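Local coordinates for probable 2-oxoacid ferredoxin oxidoreductase, alpha chain (Thermoplasma acidophilum, PDB 3JU3), which is probably the alpha chain of an enzyme that oxidatively decarboxylates 2-oxoacids to acyl-CoA and passes the electrons to ferredoxin, at the interface of chains A and B. Coordinates in Å, arbitrary orientation; residue numbers count along the deposited sequence, not the author numbering. Chains: chain A/B, Probable 2-oxoacid ferredoxin oxidoreductase, alpha chain.

The four contacts follow the segment of chain B that runs from residue 53 to 72 into the fold of chain A. Contact 3 holds the start of B helix 55-62, contacts 2 and 4 hold strand 68-71 and the residue before it, and contact 1 its end. Contacts 2 and 4 share A:Asn93 and B:Ile69, their C-alpha centres about 6 Å apart; those of contacts 1 and 3 lie about 11 and 14 Å from that of contact 4, and about 18 Å from each other. Within the four-copy assembly the A-B interface is two-fold symmetric, resembling a domain-swapped pair; the structure alone does not show whether the full enzyme does this.

Contact 1: the interface of chains A and B. Residues chain A 76-78, 95-97, 102; chain B 71-72.
The carboxylate of B:Glu72 is met from above its plane by the backbone N-H of A:Lys97, whose N lies 3.0 Å from OE1 and about 60° out of the plane. At one end of the carboxylate, A:Leu96 places its CB 3.4 Å from the same OE1, its side chain crossing that of the glutamate at about a right angle. At the other end, OE2 faces the methyl CG2 of A:Thr76 at 3.7 Å. The side-chain amide of A:Gln78 is turned 43° from the carboxylate, and its contact is made nearer the backbone of the glutamate, A:Gln78 CG lying 4.0 Å from B:Glu72 CB. With CG anti to the backbone N (chi1 177°) and the rest of the chain extended, the glutamate reaches between A:Thr76 and A:Gln78 on one side and residues 95-97 on the other, and 122 Å² of its surface is hidden. Its main chain is bound as well: B:Glu72 N donates to A:Ile95 O at 2.9 Å, nearly along the C=O axis. B:Glu72 O is linked by water 1 to the imidazole of A:His102, the water standing 2.9 Å from this carbonyl oxygen and 3.2 Å from ND1. A:Ile95 and B:Val71 form a parallel beta bridge; the site lies at the end of B strand 68-71, beside A strand 93-95, with the end of A strand 73-77 across the glutamate.

Contact 2: the interface of chains A and B. Residues chain A 15-16, 93, 112, 115-116; chain B 67, 69.
B:Leu67 turns its CG anti to the backbone N (chi1 162°), sending the branch toward A helix 105-117, and chi2 of 63° spreads its two methyls; B:Ile69 keeps CG1 beside its own N (chi1 -53°) and extends CD1 toward the same helix. The leucine thus forks against one turn: CD2 rests 3.6 Å from A:Leu116 CA, and CD1 lies 3.6 Å from A:Ile115 CG2. A:Leu116 and B:Leu67 cross at about a right angle; the CD2 methyl also touches A:Leu116 CD1. On the strand side, A:Ile16 lies alongside B:Leu67, both side chains pointing the same way. B:Ile69 and A:Ile115 reach toward each other tip to tip, with CD1 of B:Ile69 3.7 Å from A:Ile115 CG2. That same CD1 is also 3.7 Å from A:Ile16 CG2, so the methyl sits among A:Ile16, A:Ile115 and the CA of A:Ala112. A:Asn93 is joined to B:Ile69 by a parallel beta bridge. The two B residues therefore supply apolar packing between the strands of chain A and its last helix, hiding 84 Å² of B:Leu67. At the margin, the amide nitrogen ND2 of A:Asn93 stands 3.4 Å from the CD1 methyl of B:Leu67.

Contact 3: the interface of chains A and B. Residues chain A 5-7, 45, 47; chain B 53-54, 57-58.
B:Pro54 packs its ring against A:Lys5 and A:Ala6 at the start of strand 6-9; the protein carries a pyruvate:ferredoxin oxidoreductase core domain II, whose B residues here meet this strand of A. CG of the proline is the shared point, 3.9 Å from A:Ala6 CB and as far from A:Lys5 CB. The lysine takes part through its aliphatic stem: CB lies over CB, CG and CD of the proline, CD approaches B:Pro54 CD, and the chain runs on past the proline and bends at chi4 (-68°). On the other flank, CB of A:Ala6 comes in above the rim of the B:Phe57 ring at CD2 and CE2, on the face that also receives A:Ala6 O, 3.7 Å from CD2. The carbonyl oxygen of A:Ala6 sits 3.5 Å above the plane of this ring, offset toward its rim. This small residue is therefore bordered by two B side chains, the proline ahead of helix 55-62 and the phenylalanine in its first turn. The phenylalanine CG is anti to the backbone N (chi1 -179°), which brings the ring to A:Ala6 and A:Leu45; CD1 of the leucine meets CE2 of B:Phe57 at 3.7 Å, the two side chains sliding past each other in opposite directions. One helix residue further on, B:Val58 splits its methyls between two leucines of A strand 42-47: CG1 lies 3.9 Å from A:Leu45 CD2, and CG2 the same distance from A:Leu47 CD2, each leucine crossing the valine at about a right angle.

Contact 4: the interface of chains A and B. Residues chain A 17, 91, 93; chain B 68-70.
A:Ile91 lies across B:Val68 at about a right angle, its CG1 3.6 Å from the valine CG1 methyl, with CD1 touching the same methyl. B:Val68 has CG1 anti to its backbone N (chi1 -178°), which directs that methyl to the isoleucine. The other branch of A:Ile91, CG2, rests over the B main chain, 3.6 Å from B:Val68 O and beside the N and CB of B:Asp70. In this patch 39 Å² of A:Ile91 and 33 Å² of B:Val68 are hidden. Strand 68-71 of B is held on both borders: parallel bridges pair A:Thr17 with B:Val68 on one side and the A:Asn93 strand on the other, so a B strand occupies a place inside the sheet of chain A. B:Ile69 N donates to A:Thr17 O at 3.0 Å, the donor tilted 31° from the carbonyl plane. B:Asp70 N donates to A:Asn93 O, also at 3.0 Å and with a smaller tilt of 23°. A:Asn93 adds a further link through solvent. Its backbone N and, at a less favourable angle, its side-chain amide ND2 approach water 2. Water 2 in turn lies 2.7 Å from the carbonyl oxygen O of B:Val68.

Contact 1: the interface of chains A and B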
# COMPACT_ATOMS: atom_id res chain seq x y z
N THR A 76 -2.34 -1.01 -6.73
CA THR A 76 -2.69 -2.38 -6.24
C THR A 76 -3.66 -3.03 -7.23
O THR A 76 -4.61 -2.38 -7.65
CB THR A 76 -3.36 -2.35 -4.83
OG1 THR A 76 -2.49 -1.72 -3.89
CG2 THR A 76 -3.63 -3.76 -4.33
N ALA A 77 -3.41 -4.28 -7.63
CA ALA A 77 -4.30 -4.95 -8.60
C ALA A 77 -4.02 -6.45 -8.68
O ALA A 77 -2.89 -6.93 -8.35
CB ALA A 77 -4.16 -4.35 -9.98
N GLN A 78 -5.08 -7.14 -9.09
CA GLN A 78 -5.08 -8.48 -9.59
C GLN A 78 -4.90 -8.30 -11.09
O GLN A 78 -5.70 -7.60 -11.72
CB GLN A 78 -6.46 -9.12 -9.30
CG GLN A 78 -6.77 -9.28 -7.81
CD GLN A 78 -8.24 -9.57 -7.47
OE1 GLN A 78 -8.93 -10.31 -8.18
NE2 GLN A 78 -8.71 -9.01 -6.37
N ILE A 95 -4.84 -15.79 -5.74
CA ILE A 95 -4.28 -15.70 -4.42
C ILE A 95 -4.30 -14.21 -4.10
O ILE A 95 -3.56 -13.43 -4.71
CB ILE A 95 -2.86 -16.31 -4.40
CG1 ILE A 95 -2.96 -17.84 -4.56
CG2 ILE A 95 -2.05 -15.89 -3.13
CD1 ILE A 95 -1.66 -18.57 -4.53
N LEU A 96 -5.19 -13.82 -3.19
CA LEU A 96 -5.36 -12.42 -2.75
C LEU A 96 -4.57 -12.15 -1.48
O LEU A 96 -4.09 -13.09 -0.84
CB LEU A 96 -6.85 -12.16 -2.42
CG LEU A 96 -7.90 -12.47 -3.49
CD1 LEU A 96 -9.30 -11.99 -3.06
CD2 LEU A 96 -7.49 -11.87 -4.84
N LYS A 97 -4.45 -10.88 -1.09
CA LYS A 97 -3.88 -10.51 0.22
C LYS A 97 -4.73 -11.08 1.37
O LYS A 97 -5.97 -11.08 1.31
CB LYS A 97 -3.73 -9.00 0.37
N HIS A 102 0.35 -9.28 2.37
CA HIS A 102 0.56 -10.36 1.40
C HIS A 102 0.71 -11.66 2.19
O HIS A 102 1.11 -11.63 3.36
CB HIS A 102 1.81 -10.11 0.55
CG HIS A 102 1.74 -8.88 -0.29
ND1 HIS A 102 0.89 -8.76 -1.37
CD2 HIS A 102 2.40 -7.70 -0.20
CE1 HIS A 102 1.04 -7.57 -1.91
NE2 HIS A 102 1.95 -6.90 -1.22
N VAL B 71 -2.03 -13.78 -8.98
CA VAL B 71 -1.51 -13.46 -7.65
C VAL B 71 -1.62 -11.92 -7.48
O VAL B 71 -0.94 -11.16 -8.17
CB VAL B 71 -0.04 -13.91 -7.47
CG1 VAL B 71 0.51 -13.45 -6.14
CG2 VAL B 71 0.13 -15.48 -7.58
N GLU B 72 -2.50 -11.49 -6.61
CA GLU B 72 -2.75 -10.07 -6.39
C GLU B 72 -1.45 -9.39 -6.02
O GLU B 72 -0.68 -9.97 -5.25
CB GLU B 72 -3.75 -9.91 -5.24
CG GLU B 72 -4.00 -8.43 -4.92
CD GLU B 72 -4.92 -8.18 -3.73
OE1 GLU B 72 -5.60 -9.11 -3.27
OE2 GLU B 72 -4.96 -7.04 -3.25
O HOH W 1 0.02 -11.47 -2.87

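Contact 2: the interface of chains A and B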
# COMPACT_ATOMS: atom_id res chain seq x y z
N ASP A 15 2.55 -27.72 -14.26
CA ASP A 15 1.35 -28.03 -13.52
C ASP A 15 0.53 -26.77 -13.15
O ASP A 15 -0.69 -26.80 -13.17
CB ASP A 15 1.72 -28.79 -12.24
CG ASP A 15 2.32 -30.17 -12.53
OD1 ASP A 15 1.86 -30.87 -13.45
OD2 ASP A 15 3.30 -30.56 -11.86
N ILE A 16 1.24 -25.70 -12.77
CA ILE A 16 0.67 -24.41 -12.32
C ILE A 16 1.35 -23.28 -13.09
O ILE A 16 2.60 -23.24 -13.19
CB ILE A 16 0.92 -24.16 -10.81
CG1 ILE A 16 0.16 -25.19 -9.94
CG2 ILE A 16 0.52 -22.68 -10.43
CD1 ILE A 16 0.69 -25.33 -8.50
N ASN A 93 -8.89 -18.83 -10.65
CA ASN A 93 -8.21 -19.02 -9.38
C ASN A 93 -7.32 -17.87 -9.03
O ASN A 93 -6.59 -17.35 -9.88
CB ASN A 93 -7.40 -20.31 -9.37
CG ASN A 93 -8.23 -21.51 -9.70
OD1 ASN A 93 -9.07 -21.94 -8.90
ND2 ASN A 93 -8.02 -22.05 -10.90
N ALA A 112 -1.79 -22.63 -3.30
CA ALA A 112 -1.41 -23.15 -4.60
C ALA A 112 -1.72 -24.66 -4.76
O ALA A 112 -2.30 -25.11 -5.76
CB ALA A 112 0.08 -22.85 -4.89
N ILE A 115 -5.40 -25.32 -4.76
CA ILE A 115 -6.00 -24.97 -6.03
C ILE A 115 -5.73 -26.08 -7.05
O ILE A 115 -6.60 -26.47 -7.85
CB ILE A 115 -5.44 -23.57 -6.56
CG1 ILE A 115 -6.11 -22.40 -5.79
CG2 ILE A 115 -5.66 -23.43 -8.06
CD1 ILE A 115 -5.42 -21.02 -5.93
N LEU A 116 -4.50 -26.58 -7.01
CA LEU A 116 -4.06 -27.73 -7.78
C LEU A 116 -4.97 -28.96 -7.56
O LEU A 116 -5.40 -29.61 -8.51
CB LEU A 116 -2.61 -28.05 -7.42
CG LEU A 116 -1.91 -29.19 -8.15
CD1 LEU A 116 -1.92 -28.99 -9.66
CD2 LEU A 116 -0.51 -29.30 -7.62
N LEU B 67 -3.39 -24.87 -15.57
CA LEU B 67 -4.02 -24.24 -14.40
C LEU B 67 -3.37 -22.89 -14.14
O LEU B 67 -2.16 -22.82 -13.98
CB LEU B 67 -3.83 -25.13 -13.18
CG LEU B 67 -4.02 -24.56 -11.78
CD1 LEU B 67 -5.43 -24.11 -11.63
CD2 LEU B 67 -3.71 -25.66 -10.76
N ILE B 69 -3.12 -19.33 -11.87
CA ILE B 69 -3.41 -18.70 -10.59
C ILE B 69 -2.89 -17.25 -10.63
O ILE B 69 -1.67 -17.01 -10.68
CB ILE B 69 -2.72 -19.43 -9.44
CG1 ILE B 69 -3.05 -20.96 -9.45
CG2 ILE B 69 -3.09 -18.76 -8.12
CD1 ILE B 69 -2.40 -21.78 -8.29

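Contact 3: the interface of chains A and B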
# COMPACT_ATOMS: atom_id res chain seq x y z
N LYS A 5 7.53 -6.93 -22.80
CA LYS A 5 6.39 -6.52 -21.97
C LYS A 5 5.86 -7.58 -21.01
O LYS A 5 5.16 -7.27 -20.05
CB LYS A 5 5.24 -6.13 -22.87
CG LYS A 5 5.51 -5.00 -23.82
CD LYS A 5 4.17 -4.55 -24.44
CE LYS A 5 4.36 -3.90 -25.76
NZ LYS A 5 5.05 -2.60 -25.61
N ALA A 6 6.13 -8.83 -21.32
CA ALA A 6 5.78 -9.96 -20.46
C ALA A 6 6.79 -11.07 -20.71
O ALA A 6 7.20 -11.28 -21.86
CB ALA A 6 4.38 -10.46 -20.76
N VAL A 7 7.16 -11.78 -19.67
CA VAL A 7 8.11 -12.86 -19.84
C VAL A 7 7.54 -14.09 -19.16
O VAL A 7 6.87 -13.97 -18.13
CB VAL A 7 9.52 -12.48 -19.31
CG1 VAL A 7 9.47 -11.91 -17.89
CG2 VAL A 7 10.47 -13.67 -19.39
N LEU A 45 4.12 -16.25 -15.44
CA LEU A 45 3.94 -15.24 -16.48
C LEU A 45 4.03 -13.93 -15.72
O LEU A 45 3.20 -13.63 -14.89
CB LEU A 45 2.60 -15.39 -17.19
CG LEU A 45 2.11 -14.26 -18.09
CD1 LEU A 45 3.05 -14.15 -19.22
CD2 LEU A 45 0.68 -14.58 -18.63
N LEU A 47 4.14 -9.90 -15.84
CA LEU A 47 3.82 -8.71 -16.63
C LEU A 47 4.70 -7.56 -16.15
O LEU A 47 4.73 -7.23 -14.96
CB LEU A 47 2.35 -8.36 -16.50
CG LEU A 47 1.44 -9.57 -16.80
CD1 LEU A 47 -0.06 -9.27 -16.60
CD2 LEU A 47 1.71 -10.18 -18.21
N PHE B 53 -0.73 -3.30 -24.04
CA PHE B 53 -0.71 -4.61 -23.41
C PHE B 53 -0.24 -5.70 -24.37
O PHE B 53 -0.56 -5.62 -25.55
CB PHE B 53 -2.12 -4.96 -22.92
CG PHE B 53 -2.15 -6.12 -22.03
CD1 PHE B 53 -1.77 -5.99 -20.69
CD2 PHE B 53 -2.52 -7.37 -22.52
CE1 PHE B 53 -1.75 -7.11 -19.84
CE2 PHE B 53 -2.53 -8.48 -21.69
CZ PHE B 53 -2.17 -8.34 -20.34
N PRO B 54 0.52 -6.71 -23.87
CA PRO B 54 0.95 -7.82 -24.74
C PRO B 54 -0.17 -8.86 -24.97
O PRO B 54 -0.04 -10.02 -24.56
CB PRO B 54 2.14 -8.43 -23.99
CG PRO B 54 1.88 -8.17 -22.58
CD PRO B 54 1.20 -6.79 -22.56
N PHE B 57 0.77 -12.37 -26.78
CA PHE B 57 1.71 -13.14 -25.97
C PHE B 57 1.03 -13.75 -24.75
O PHE B 57 1.24 -14.93 -24.44
CB PHE B 57 2.92 -12.27 -25.54
CG PHE B 57 3.95 -13.03 -24.71
CD1 PHE B 57 5.07 -13.62 -25.31
CD2 PHE B 57 3.81 -13.12 -23.33
CE1 PHE B 57 6.03 -14.33 -24.52
CE2 PHE B 57 4.74 -13.83 -22.55
CZ PHE B 57 5.84 -14.43 -23.12
N VAL B 58 0.24 -12.94 -24.06
CA VAL B 58 -0.43 -13.40 -22.85
C VAL B 58 -1.48 -14.41 -23.25
O VAL B 58 -1.59 -15.49 -22.64
CB VAL B 58 -1.03 -12.25 -22.06
CG1 VAL B 58 -1.89 -12.78 -20.90
CG2 VAL B 58 0.11 -11.36 -21.53

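Contact 4: the interface of chains A and B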
# COMPACT_ATOMS: atom_id res chain seq x y z
N THR A 17 0.55 -22.34 -13.61
CA THR A 17 1.09 -21.11 -14.17
C THR A 17 0.65 -19.93 -13.30
O THR A 17 -0.52 -19.53 -13.31
CB THR A 17 0.58 -20.94 -15.63
OG1 THR A 17 1.17 -21.96 -16.43
CG2 THR A 17 0.94 -19.53 -16.24
N ILE A 91 -9.23 -15.92 -15.70
CA ILE A 91 -8.56 -16.71 -14.68
C ILE A 91 -9.47 -16.83 -13.47
O ILE A 91 -9.74 -15.83 -12.78
CB ILE A 91 -7.23 -16.04 -14.26
CG1 ILE A 91 -6.34 -15.85 -15.49
CG2 ILE A 91 -6.56 -16.82 -13.10
CD1 ILE A 91 -5.22 -14.83 -15.32
N ASN A 93 -8.89 -18.83 -10.65
CA ASN A 93 -8.21 -19.02 -9.38
C ASN A 93 -7.32 -17.87 -9.03
O ASN A 93 -6.59 -17.35 -9.88
CB ASN A 93 -7.40 -20.31 -9.37
CG ASN A 93 -8.23 -21.51 -9.70
OD1 ASN A 93 -9.07 -21.94 -8.90
ND2 ASN A 93 -8.02 -22.05 -10.90
N VAL B 68 -4.18 -21.83 -14.09
CA VAL B 68 -3.65 -20.48 -13.96
C VAL B 68 -4.06 -19.94 -12.59
O VAL B 68 -5.24 -20.07 -12.20
CB VAL B 68 -4.17 -19.56 -15.07
CG1 VAL B 68 -3.56 -18.14 -14.96
CG2 VAL B 68 -3.88 -20.15 -16.47
N ILE B 69 -3.12 -19.33 -11.87
CA ILE B 69 -3.41 -18.70 -10.59
C ILE B 69 -2.89 -17.25 -10.63
O ILE B 69 -1.67 -17.01 -10.68
CB ILE B 69 -2.72 -19.43 -9.44
CG1 ILE B 69 -3.05 -20.96 -9.45
CG2 ILE B 69 -3.09 -18.76 -8.12
CD1 ILE B 69 -2.40 -21.78 -8.29
N ASP B 70 -3.83 -16.30 -10.63
CA ASP B 70 -3.46 -14.87 -10.58
C ASP B 70 -3.13 -14.49 -9.15
O ASP B 70 -3.88 -14.84 -8.19
CB ASP B 70 -4.60 -14.00 -11.12
CG ASP B 70 -4.25 -12.51 -11.17
OD1 ASP B 70 -3.12 -12.14 -11.61
OD2 ASP B 70 -5.13 -11.71 -10.76
O HOH W 2 -7.85 -20.21 -12.70